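Local atomic coordinates of glyoxylate-induced Protein (Pseudomonas aeruginosa, PDB entry 1SQ4), a protein that is of unknown function but, as a two-domain cupin, may act as a ureidoglycine aminohydrolase. Residues 66-71 with 141-146; 188-193 with 266-271; 194-199 with 260-265. All coordinates share one frame; numbering follows the deposited sequence.

Contact 1: residues 66-71 with 141-146; sequences ETFSQY and IRKHYQ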
loop_
_atom_site.group_PDB
_atom_site.type_symbol
_atom_site.label_atom_id
_atom_site.label_comp_id
_atom_site.label_asym_id
_atom_site.label_seq_id
_atom_site.Cartn_x
_atom_site.Cartn_y
_atom_site.Cartn_z
ATOM N N GLU A 66 18.771 -17.384 11.381
ATOM C CA GLU A 66 18.963 -18.419 12.375
ATOM C C GLU A 66 20.440 -18.552 12.671
ATOM O O GLU A 66 20.880 -19.551 13.211
ATOM C CB GLU A 66 18.426 -19.742 11.862
ATOM C CG GLU A 66 17.020 -19.673 11.319
ATOM C CD GLU A 66 16.569 -21.013 10.791
ATOM O OE1 GLU A 66 16.414 -21.949 11.613
ATOM O OE2 GLU A 66 16.391 -21.137 9.556
ATOM N N THR A 67 21.215 -17.539 12.316
ATOM C CA THR A 67 22.647 -17.597 12.566
ATOM C C THR A 67 22.953 -17.304 14.025
ATOM O O THR A 67 23.735 -18.005 14.661
ATOM C CB THR A 67 23.421 -16.588 11.713
ATOM O OG1 THR A 67 23.239 -16.894 10.329
ATOM C CG2 THR A 67 24.893 -16.639 12.052
ATOM N N PHE A 68 22.333 -16.261 14.557
ATOM C CA PHE A 68 22.581 -15.878 15.935
ATOM C C PHE A 68 21.386 -16.112 16.832
ATOM O O PHE A 68 20.252 -16.266 16.378
ATOM C CB PHE A 68 22.965 -14.393 16.010
ATOM C CG PHE A 68 24.341 -14.084 15.493
ATOM C CD1 PHE A 68 25.475 -14.494 16.193
ATOM C CD2 PHE A 68 24.508 -13.346 14.331
ATOM C CE1 PHE A 68 26.762 -14.169 15.741
ATOM C CE2 PHE A 68 25.784 -13.016 13.872
ATOM C CZ PHE A 68 26.918 -13.429 14.580
ATOM N N SER A 69 21.669 -16.148 18.124
ATOM C CA SER A 69 20.650 -16.313 19.133
ATOM C C SER A 69 21.098 -15.371 20.251
ATOM O O SER A 69 22.279 -15.306 20.598
ATOM C CB SER A 69 20.587 -17.770 19.599
ATOM O OG SER A 69 21.130 -17.948 20.891
ATOM N N GLN A 70 20.159 -14.603 20.782
ATOM C CA GLN A 70 20.469 -13.662 21.840
ATOM C C GLN A 70 19.489 -13.846 22.985
ATOM O O GLN A 70 18.289 -13.999 22.763
ATOM C CB GLN A 70 20.382 -12.240 21.288
ATOM C CG GLN A 70 20.476 -11.147 22.325
ATOM C CD GLN A 70 20.315 -9.756 21.720
ATOM O OE1 GLN A 70 19.769 -9.599 20.619
ATOM N NE2 GLN A 70 20.776 -8.740 22.444
ATOM N N TYR A 71 19.993 -13.861 24.210
ATOM C CA TYR A 71 19.107 -13.987 25.359
ATOM C C TYR A 71 19.464 -12.892 26.358
ATOM O O TYR A 71 20.595 -12.408 26.381
ATOM C CB TYR A 71 19.278 -15.328 26.074
ATOM C CG TYR A 71 19.345 -16.569 25.225
ATOM C CD1 TYR A 71 18.570 -16.709 24.078
ATOM C CD2 TYR A 71 20.107 -17.658 25.640
ATOM C CE1 TYR A 71 18.546 -17.907 23.371
ATOM C CE2 TYR A 71 20.085 -18.857 24.940
ATOM C CZ TYR A 71 19.297 -18.973 23.808
ATOM O OH TYR A 71 19.226 -20.167 23.136
ATOM N N ILE A 141 24.915 -14.001 23.671
ATOM C CA ILE A 141 24.834 -14.143 22.235
ATOM C C ILE A 141 25.493 -15.447 21.781
ATOM O O ILE A 141 26.669 -15.687 22.058
ATOM C CB ILE A 141 25.499 -12.933 21.582
ATOM C CG1 ILE A 141 24.824 -11.663 22.087
ATOM C CG2 ILE A 141 25.382 -13.022 20.088
ATOM C CD1 ILE A 141 25.550 -10.390 21.751
ATOM N N ARG A 142 24.732 -16.282 21.074
ATOM C CA ARG A 142 25.235 -17.576 20.610
ATOM C C ARG A 142 25.307 -17.752 19.106
ATOM O O ARG A 142 24.534 -17.152 18.357
ATOM C CB ARG A 142 24.380 -18.718 21.183
ATOM C CG ARG A 142 24.462 -18.857 22.701
ATOM C CD ARG A 142 23.377 -19.755 23.277
ATOM N NE ARG A 142 23.601 -21.192 23.092
ATOM C CZ ARG A 142 23.001 -21.933 22.168
ATOM N NH1 ARG A 142 22.140 -21.373 21.327
ATOM N NH2 ARG A 142 23.238 -23.236 22.105
ATOM N N LYS A 143 26.238 -18.596 18.674
ATOM C CA LYS A 143 26.414 -18.904 17.263
ATOM C C LYS A 143 27.262 -20.143 17.097
ATOM O O LYS A 143 28.168 -20.397 17.884
ATOM C CB LYS A 143 27.110 -17.763 16.522
ATOM C CG LYS A 143 27.470 -18.082 15.064
ATOM C CD LYS A 143 28.451 -17.046 14.535
ATOM C CE LYS A 143 28.781 -17.183 13.043
ATOM N NZ LYS A 143 29.177 -18.540 12.586
ATOM N N HIS A 144 26.967 -20.923 16.074
ATOM C CA HIS A 144 27.772 -22.092 15.834
ATOM C C HIS A 144 29.048 -21.571 15.186
ATOM O O HIS A 144 29.015 -20.884 14.155
ATOM C CB HIS A 144 27.044 -23.068 14.910
ATOM C CG HIS A 144 25.974 -23.862 15.595
ATOM N ND1 HIS A 144 24.937 -24.454 14.903
ATOM C CD2 HIS A 144 25.793 -24.191 16.892
ATOM C CE1 HIS A 144 24.167 -25.113 15.747
ATOM N NE2 HIS A 144 24.661 -24.972 16.962
ATOM N N TYR A 145 30.170 -21.880 15.820
ATOM C CA TYR A 145 31.470 -21.458 15.336
ATOM C C TYR A 145 31.828 -22.201 14.065
ATOM O O TYR A 145 31.543 -23.386 13.928
ATOM C CB TYR A 145 32.533 -21.719 16.410
ATOM C CG TYR A 145 33.931 -21.347 15.969
ATOM C CD1 TYR A 145 34.854 -22.328 15.603
ATOM C CD2 TYR A 145 34.324 -20.001 15.867
ATOM C CE1 TYR A 145 36.121 -21.986 15.146
ATOM C CE2 TYR A 145 35.599 -19.658 15.407
ATOM C CZ TYR A 145 36.483 -20.663 15.046
ATOM O OH TYR A 145 37.716 -20.352 14.553
ATOM N N GLN A 146 32.447 -21.499 13.127
ATOM C CA GLN A 146 32.838 -22.134 11.884
ATOM C C GLN A 146 34.340 -22.372 11.866
ATOM O O GLN A 146 35.134 -21.431 11.806
ATOM C CB GLN A 146 32.428 -21.283 10.696
ATOM C CG GLN A 146 32.739 -21.933 9.371
ATOM C CD GLN A 146 32.087 -21.211 8.218
ATOM O OE1 GLN A 146 32.295 -21.565 7.049
ATOM N NE2 GLN A 146 31.285 -20.186 8.536
HETATM O O HOH W 1 24.780 -20.461 13.734
#
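Ser69 and Arg142 join strands 69-76 and 136-144 as an antiparallel hydrogen-bonded pair in the sheet of the N-terminal cupin domain, and they illustrate how the side chains of a short ladder pack beside its backbone bonds. Arg142 N donates to Ser69 O at 2.7 Å, and Ser69 N returns a bond to Arg142 O at 3.0 Å. Gln70 and Ile141 follow as a non-hydrogen-bonded pair, their side chains on the face turned to the second cupin sheet, where Gln70 OE1 bonds Tyr263 OH. Phe68, next to the ladder, also makes contact: Arg142 O lies near its ring plane at the edge, and Lys143 crosses the ring obliquely, CD 3.5 Å from Phe68 CE1. Thr67 CG2 lies over one face of that ring, offset toward its rim; the Thr67 and Lys143 side chains run side by side, Thr67 CG2 4.0 Å from Lys143 CE. A water accepts from His144 N and donates to Thr67 O at 2.8 Å, bridging the two segments beyond the Ser69-Arg142 pair. On the Ser69 face, Arg142 CD packs 3.8 Å from Tyr71 CE2; beyond it the chain bends at chi3 (77°), turning NE off the extended line. The guanidinium and the Tyr71 ring have nearly parallel planes, 9° apart, while Ser69 OG lies in the guanidinium plane at its edge. Tyr71 OH bonds His269 and Met270 of a second subunit, serving the subunit interface. The salt bridge from Arg142 NH2 to Glu85 probably offsets the charge of the buried arginine within its own chain.

Contact 2: residues 188-193 with 266-271; sequences RHDMHV and VNRHMR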
loop_
_atom_site.group_PDB
_atom_site.type_symbol
_atom_site.label_atom_id
_atom_site.label_comp_id
_atom_site.label_asym_id
_atom_site.label_seq_id
_atom_site.Cartn_x
_atom_site.Cartn_y
_atom_site.Cartn_z
ATOM N N ARG A 188 40.755 -15.909 13.425
ATOM C CA ARG A 188 40.276 -17.006 14.251
ATOM C C ARG A 188 38.831 -16.750 14.658
ATOM O O ARG A 188 38.066 -17.686 14.871
ATOM C CB ARG A 188 41.151 -17.149 15.490
ATOM C CG ARG A 188 42.567 -17.611 15.196
ATOM C CD ARG A 188 43.342 -17.796 16.496
ATOM N NE ARG A 188 43.493 -16.520 17.191
ATOM C CZ ARG A 188 43.805 -16.387 18.475
ATOM N NH1 ARG A 188 44.004 -17.460 19.232
ATOM N NH2 ARG A 188 43.914 -15.172 18.999
ATOM N N HIS A 189 38.456 -15.479 14.772
ATOM C CA HIS A 189 37.091 -15.136 15.131
ATOM C C HIS A 189 36.223 -15.047 13.912
ATOM O O HIS A 189 36.596 -14.424 12.913
ATOM C CB HIS A 189 37.017 -13.802 15.847
ATOM C CG HIS A 189 37.248 -13.901 17.310
ATOM N ND1 HIS A 189 38.487 -13.720 17.879
ATOM C CD2 HIS A 189 36.412 -14.220 18.325
ATOM C CE1 HIS A 189 38.407 -13.925 19.179
ATOM N NE2 HIS A 189 37.155 -14.233 19.475
ATOM N N ASP A 190 35.049 -15.658 14.002
ATOM C CA ASP A 190 34.116 -15.638 12.890
ATOM C C ASP A 190 32.901 -14.781 13.220
ATOM O O ASP A 190 31.889 -14.811 12.525
ATOM C CB ASP A 190 33.717 -17.074 12.513
ATOM C CG ASP A 190 32.842 -17.752 13.553
ATOM O OD1 ASP A 190 32.843 -17.339 14.729
ATOM O OD2 ASP A 190 32.157 -18.730 13.184
HETATM N N MSE A 191 33.019 -13.996 14.280
HETATM C CA MSE A 191 31.930 -13.125 14.684
HETATM C C MSE A 191 32.452 -11.995 15.549
HETATM O O MSE A 191 33.408 -12.162 16.310
HETATM C CB MSE A 191 30.883 -13.891 15.487
HETATM C CG MSE A 191 31.316 -14.199 16.906
HETATM SE SE MSE A 191 29.800 -14.626 18.015
HETATM C CE MSE A 191 30.726 -15.239 19.613
ATOM N N HIS A 192 31.813 -10.842 15.433
ATOM C CA HIS A 192 32.197 -9.701 16.227
ATOM C C HIS A 192 30.958 -9.220 16.966
ATOM O O HIS A 192 29.848 -9.240 16.431
ATOM C CB HIS A 192 32.725 -8.570 15.339
ATOM C CG HIS A 192 34.048 -8.858 14.689
ATOM N ND1 HIS A 192 34.465 -8.189 13.553
ATOM C CD2 HIS A 192 35.062 -9.682 15.030
ATOM C CE1 HIS A 192 35.679 -8.592 13.233
ATOM N NE2 HIS A 192 36.070 -9.497 14.110
ATOM N N VAL A 193 31.153 -8.815 18.211
ATOM C CA VAL A 193 30.087 -8.270 19.036
ATOM C C VAL A 193 30.718 -6.991 19.574
ATOM O O VAL A 193 31.520 -7.032 20.508
ATOM C CB VAL A 193 29.732 -9.214 20.217
ATOM C CG1 VAL A 193 28.566 -8.651 21.004
ATOM C CG2 VAL A 193 29.376 -10.593 19.704
ATOM N N VAL A 266 31.538 -12.759 10.490
ATOM C CA VAL A 266 32.541 -12.298 9.540
ATOM C C VAL A 266 33.729 -13.235 9.331
ATOM O O VAL A 266 33.795 -14.320 9.899
ATOM C CB VAL A 266 33.110 -10.953 10.002
ATOM C CG1 VAL A 266 32.036 -9.870 9.931
ATOM C CG2 VAL A 266 33.624 -11.090 11.428
ATOM N N ASN A 267 34.671 -12.782 8.510
ATOM C CA ASN A 267 35.893 -13.516 8.199
ATOM C C ASN A 267 35.679 -14.932 7.717
ATOM O O ASN A 267 36.510 -15.806 7.956
ATOM C CB ASN A 267 36.817 -13.536 9.408
ATOM C CG ASN A 267 37.088 -12.165 9.939
ATOM O OD1 ASN A 267 36.998 -11.187 9.216
ATOM N ND2 ASN A 267 37.424 -12.081 11.213
ATOM N N ARG A 268 34.569 -15.172 7.032
ATOM C CA ARG A 268 34.308 -16.513 6.531
ATOM C C ARG A 268 33.619 -16.462 5.168
ATOM O O ARG A 268 33.122 -15.415 4.766
ATOM C CB ARG A 268 33.456 -17.265 7.545
ATOM C CG ARG A 268 33.868 -18.703 7.716
ATOM C CD ARG A 268 34.630 -18.981 9.035
ATOM N NE ARG A 268 35.755 -18.088 9.259
ATOM C CZ ARG A 268 36.584 -18.158 10.299
ATOM N NH1 ARG A 268 37.571 -17.278 10.409
ATOM N NH2 ARG A 268 36.445 -19.100 11.222
ATOM N N HIS A 269 33.619 -17.574 4.443
ATOM C CA HIS A 269 32.972 -17.618 3.133
ATOM C C HIS A 269 31.470 -17.580 3.342
ATOM O O HIS A 269 30.989 -17.905 4.425
ATOM C CB HIS A 269 33.302 -18.912 2.379
ATOM C CG HIS A 269 34.483 -18.813 1.467
ATOM N ND1 HIS A 269 34.562 -17.904 0.435
ATOM C CD2 HIS A 269 35.636 -19.526 1.426
ATOM C CE1 HIS A 269 35.709 -18.057 -0.203
ATOM N NE2 HIS A 269 36.379 -19.035 0.381
HETATM N N MSE A 270 30.731 -17.206 2.300
HETATM C CA MSE A 270 29.271 -17.155 2.367
HETATM C C MSE A 270 28.699 -18.565 2.203
HETATM O O MSE A 270 29.098 -19.296 1.303
HETATM C CB MSE A 270 28.727 -16.245 1.266
HETATM C CG MSE A 270 29.068 -14.779 1.440
HETATM SE SE MSE A 270 28.298 -13.994 3.046
HETATM C CE MSE A 270 29.844 -14.120 4.193
ATOM N N ARG A 271 27.766 -18.946 3.072
ATOM C CA ARG A 271 27.171 -20.281 3.001
ATOM C C ARG A 271 26.408 -20.521 1.704
ATOM O O ARG A 271 25.497 -19.776 1.368
ATOM C CB ARG A 271 26.248 -20.538 4.204
ATOM C CG ARG A 271 25.391 -19.350 4.646
ATOM C CD ARG A 271 26.095 -18.427 5.674
ATOM N NE ARG A 271 25.945 -18.897 7.056
ATOM C CZ ARG A 271 26.218 -18.174 8.144
ATOM N NH1 ARG A 271 26.042 -18.698 9.354
ATOM N NH2 ARG A 271 26.663 -16.929 8.037
#
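Asn267 O is gripped side-on by two nitrogens of Arg268, whose guanidinium in turn meets Asp190 across the contact. Arg268 NE lies 2.7 Å from Asn267 O, and NH1 joins it at 3.1 Å from the same face of the carbonyl plane. Both donors stand above that plane, although the oxygen itself is in the plane of the guanidinium. Asp190 CB rests over one face of the flat group, offset toward its rim, with Arg268 NH2 3.6 Å away. The guanidinium also bonds backbone oxygens: NH1 to Met187 O and NH2 to Gln146 O. Asn267 works in the other direction, sending its side-chain ND2 to His189 O at 3.0 Å. Between these two grips the backbone adds a bond from Val266 N to Asp190 O, 2.9 Å long, with the donor well above the carbonyl plane. The segment 266-271 is the tail that leaves strand 258-265 of the C-terminal cupin barrel, and here it folds over the loop that leads into strand 191-198, prolonging the pairing of these neighbouring strands by irregular contacts. Val266 also makes an apolar contact. Its CG2, placed in the crowded position between the backbone N and the carbonyl carbon, lies over the centre of the His192 ring, 3.7 Å from the centroid and only 12° off the normal, a CH-pi contact. The Asn267 amide stands nearly perpendicular to the same ring, their planes 80° apart. Asp190 OD2 accepts from Gln146 N and forms a salt bridge with Lys143 NZ; a thiocyanate, probably from the crystallisation liquor, lies about 3 Å from the Arg268 side chain.

Contact 3: residues 194-199 with 260-265; sequences NIVNFE and YLLYKD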
loop_
_atom_site.group_PDB
_atom_site.type_symbol
_atom_site.label_atom_id
_atom_site.label_comp_id
_atom_site.label_asym_id
_atom_site.label_seq_id
_atom_site.Cartn_x
_atom_site.Cartn_y
_atom_site.Cartn_z
ATOM N N ASN A 194 30.392 -5.859 18.957
ATOM C CA ASN A 194 30.943 -4.566 19.385
ATOM C C ASN A 194 29.826 -3.661 19.881
ATOM O O ASN A 194 28.679 -4.078 19.983
ATOM C CB ASN A 194 31.645 -3.849 18.228
ATOM C CG ASN A 194 32.510 -4.776 17.395
ATOM O OD1 ASN A 194 33.407 -5.454 17.913
ATOM N ND2 ASN A 194 32.255 -4.800 16.087
ATOM N N ILE A 195 30.184 -2.422 20.200
ATOM C CA ILE A 195 29.223 -1.431 20.641
ATOM C C ILE A 195 29.460 -0.189 19.803
ATOM O O ILE A 195 30.569 0.344 19.772
ATOM C CB ILE A 195 29.399 -1.062 22.109
ATOM C CG1 ILE A 195 29.368 -2.319 22.965
ATOM C CG2 ILE A 195 28.269 -0.104 22.539
ATOM C CD1 ILE A 195 29.530 -2.044 24.442
ATOM N N VAL A 196 28.424 0.255 19.100
ATOM C CA VAL A 196 28.533 1.433 18.259
ATOM C C VAL A 196 28.159 2.647 19.112
ATOM O O VAL A 196 27.112 2.663 19.748
ATOM C CB VAL A 196 27.594 1.313 17.060
ATOM C CG1 VAL A 196 27.796 2.483 16.113
ATOM C CG2 VAL A 196 27.843 -0.004 16.362
ATOM N N ASN A 197 29.030 3.650 19.126
ATOM C CA ASN A 197 28.806 4.853 19.908
ATOM C C ASN A 197 28.530 6.092 19.067
ATOM O O ASN A 197 29.324 6.451 18.192
ATOM C CB ASN A 197 30.018 5.142 20.776
ATOM C CG ASN A 197 30.600 3.909 21.381
ATOM O OD1 ASN A 197 29.924 3.170 22.093
ATOM N ND2 ASN A 197 31.868 3.669 21.102
ATOM N N PHE A 198 27.409 6.745 19.358
ATOM C CA PHE A 198 27.007 7.966 18.671
ATOM C C PHE A 198 26.926 9.126 19.661
ATOM O O PHE A 198 26.152 9.088 20.623
ATOM C CB PHE A 198 25.634 7.815 18.012
ATOM C CG PHE A 198 25.629 6.957 16.782
ATOM C CD1 PHE A 198 25.421 5.584 16.872
ATOM C CD2 PHE A 198 25.823 7.523 15.530
ATOM C CE1 PHE A 198 25.393 4.787 15.727
ATOM C CE2 PHE A 198 25.799 6.741 14.377
ATOM C CZ PHE A 198 25.586 5.370 14.478
ATOM N N GLU A 199 27.731 10.154 19.422
ATOM C CA GLU A 199 27.728 11.343 20.262
ATOM C C GLU A 199 26.477 12.130 19.899
ATOM O O GLU A 199 25.954 11.995 18.796
ATOM C CB GLU A 199 28.967 12.194 19.988
ATOM C CG GLU A 199 30.225 11.668 20.631
ATOM C CD GLU A 199 30.170 11.759 22.145
ATOM O OE1 GLU A 199 30.089 12.893 22.668
ATOM O OE2 GLU A 199 30.201 10.703 22.812
ATOM N N TYR A 260 24.604 1.256 20.893
ATOM C CA TYR A 260 23.983 -0.041 20.873
ATOM C C TYR A 260 24.927 -1.179 20.648
ATOM O O TYR A 260 25.948 -1.044 19.983
ATOM C CB TYR A 260 22.879 -0.094 19.827
ATOM C CG TYR A 260 23.290 0.347 18.445
ATOM C CD1 TYR A 260 22.831 1.559 17.919
ATOM C CD2 TYR A 260 24.087 -0.466 17.631
ATOM C CE1 TYR A 260 23.147 1.949 16.624
ATOM C CE2 TYR A 260 24.407 -0.081 16.326
ATOM C CZ TYR A 260 23.930 1.124 15.834
ATOM O OH TYR A 260 24.207 1.511 14.543
ATOM N N LEU A 261 24.568 -2.310 21.230
ATOM C CA LEU A 261 25.338 -3.531 21.106
ATOM C C LEU A 261 25.038 -4.090 19.720
ATOM O O LEU A 261 23.886 -4.115 19.293
ATOM C CB LEU A 261 24.883 -4.506 22.185
ATOM C CG LEU A 261 25.459 -5.909 22.163
ATOM C CD1 LEU A 261 26.897 -5.889 22.651
ATOM C CD2 LEU A 261 24.606 -6.798 23.047
ATOM N N LEU A 262 26.070 -4.535 19.019
ATOM C CA LEU A 262 25.907 -5.078 17.676
ATOM C C LEU A 262 26.672 -6.377 17.494
ATOM O O LEU A 262 27.822 -6.502 17.925
ATOM C CB LEU A 262 26.400 -4.050 16.650
ATOM C CG LEU A 262 26.428 -4.425 15.159
ATOM C CD1 LEU A 262 26.548 -3.154 14.344
ATOM C CD2 LEU A 262 27.577 -5.368 14.846
ATOM N N TYR A 263 26.036 -7.339 16.840
ATOM C CA TYR A 263 26.671 -8.625 16.571
ATOM C C TYR A 263 26.483 -9.018 15.116
ATOM O O TYR A 263 25.406 -8.833 14.555
ATOM C CB TYR A 263 26.120 -9.715 17.505
ATOM C CG TYR A 263 24.609 -9.828 17.591
ATOM C CD1 TYR A 263 23.897 -10.679 16.750
ATOM C CD2 TYR A 263 23.898 -9.118 18.557
ATOM C CE1 TYR A 263 22.507 -10.828 16.879
ATOM C CE2 TYR A 263 22.515 -9.254 18.696
ATOM C CZ TYR A 263 21.823 -10.108 17.859
ATOM O OH TYR A 263 20.456 -10.246 18.021
ATOM N N LYS A 264 27.550 -9.544 14.518
ATOM C CA LYS A 264 27.565 -9.980 13.117
ATOM C C LYS A 264 28.598 -11.086 12.909
ATOM O O LYS A 264 29.530 -11.236 13.701
ATOM C CB LYS A 264 27.920 -8.805 12.203
ATOM C CG LYS A 264 29.101 -8.001 12.733
ATOM C CD LYS A 264 29.612 -6.969 11.757
ATOM C CE LYS A 264 30.778 -6.231 12.378
ATOM N NZ LYS A 264 31.474 -5.365 11.394
ATOM N N ASP A 265 28.420 -11.848 11.832
ATOM C CA ASP A 265 29.323 -12.937 11.479
ATOM C C ASP A 265 30.248 -12.436 10.374
ATOM O O ASP A 265 29.798 -11.775 9.437
ATOM C CB ASP A 265 28.535 -14.166 11.012
ATOM C CG ASP A 265 27.567 -13.855 9.886
ATOM O OD1 ASP A 265 26.605 -13.082 10.109
ATOM O OD2 ASP A 265 27.762 -14.388 8.768
#
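Tyr260, Asn194 and Val196 give up most of the surface buried between strands 191-198 and 258-265; Tyr260 and Val196 serve both the antiparallel ladder and an apolar cluster, Asn194 the ladder. Asn194 forms a hydrogen-bonded pair with Leu262: its O accepts from Leu262 N at 2.8 Å in a nearly straight bond, while its N donates to Leu262 O. Two residues on, Val196 pairs in the same way with Tyr260, Val196 N reaching Tyr260 O at 2.9 Å and Tyr260 N reaching back to Val196 O. Between them Ile195 faces Leu261 in a non-hydrogen-bonded pair. The Tyr260 ring is carried alongside Val196 because CG lies between the backbone N and the carbonyl carbon (chi1 52°). Val196 CB then stands over one face of the ring, 4.0 Å from its centroid, and CG2 touches the rim atom Tyr260 CE2. That methyl also packs against Leu262 CD1, at 4.0 Å. Farther along, Phe198 CE1 approaches Tyr260 CE1 to 3.7 Å, the two rings inclined at 40°, and Tyr260 OH lies near the Phe198 plane at its edge. The same hydroxyl has a polar partner in Tyr225 OH. Asn194 carries its side chain to within about 4 Å of a bound thiocyanate ion. In the sheet of the C-terminal cupin domain this pair is central: strand 176-179 flanks 191-198, with Trp176 stacked on Phe198, strand 212-220 flanks 258-265, with Leu216 against Tyr260, and on the Leu261 face strand 136-144 of the other cupin domain packs through Ile141.

How the contacts relate
Contact 2 continues, through loops, from the strand pairing of contact 3, with centres about 16 Å apart: the bond from His192 N to Lys264 O (2.9 Å) carries the ladder of contact 3 toward the loops of contact 2, and Arg271 NH2 returns to Asp265 OD2 in a salt bridge. Contact 1 is the matching pair of the N-terminal cupin domain and lies earlier in the chain. It meets contact 2, about 12 Å away between centres, through Tyr145 OH and Arg188 O at 2.7 Å, and contact 3 through the packing of Phe68 CZ on Lys264 C (3.3 Å). Contacts 1 and 2 and the Leu261 face of contact 3 meet at the junction of the two domains, with bound thiocyanate near contacts 2 and 3.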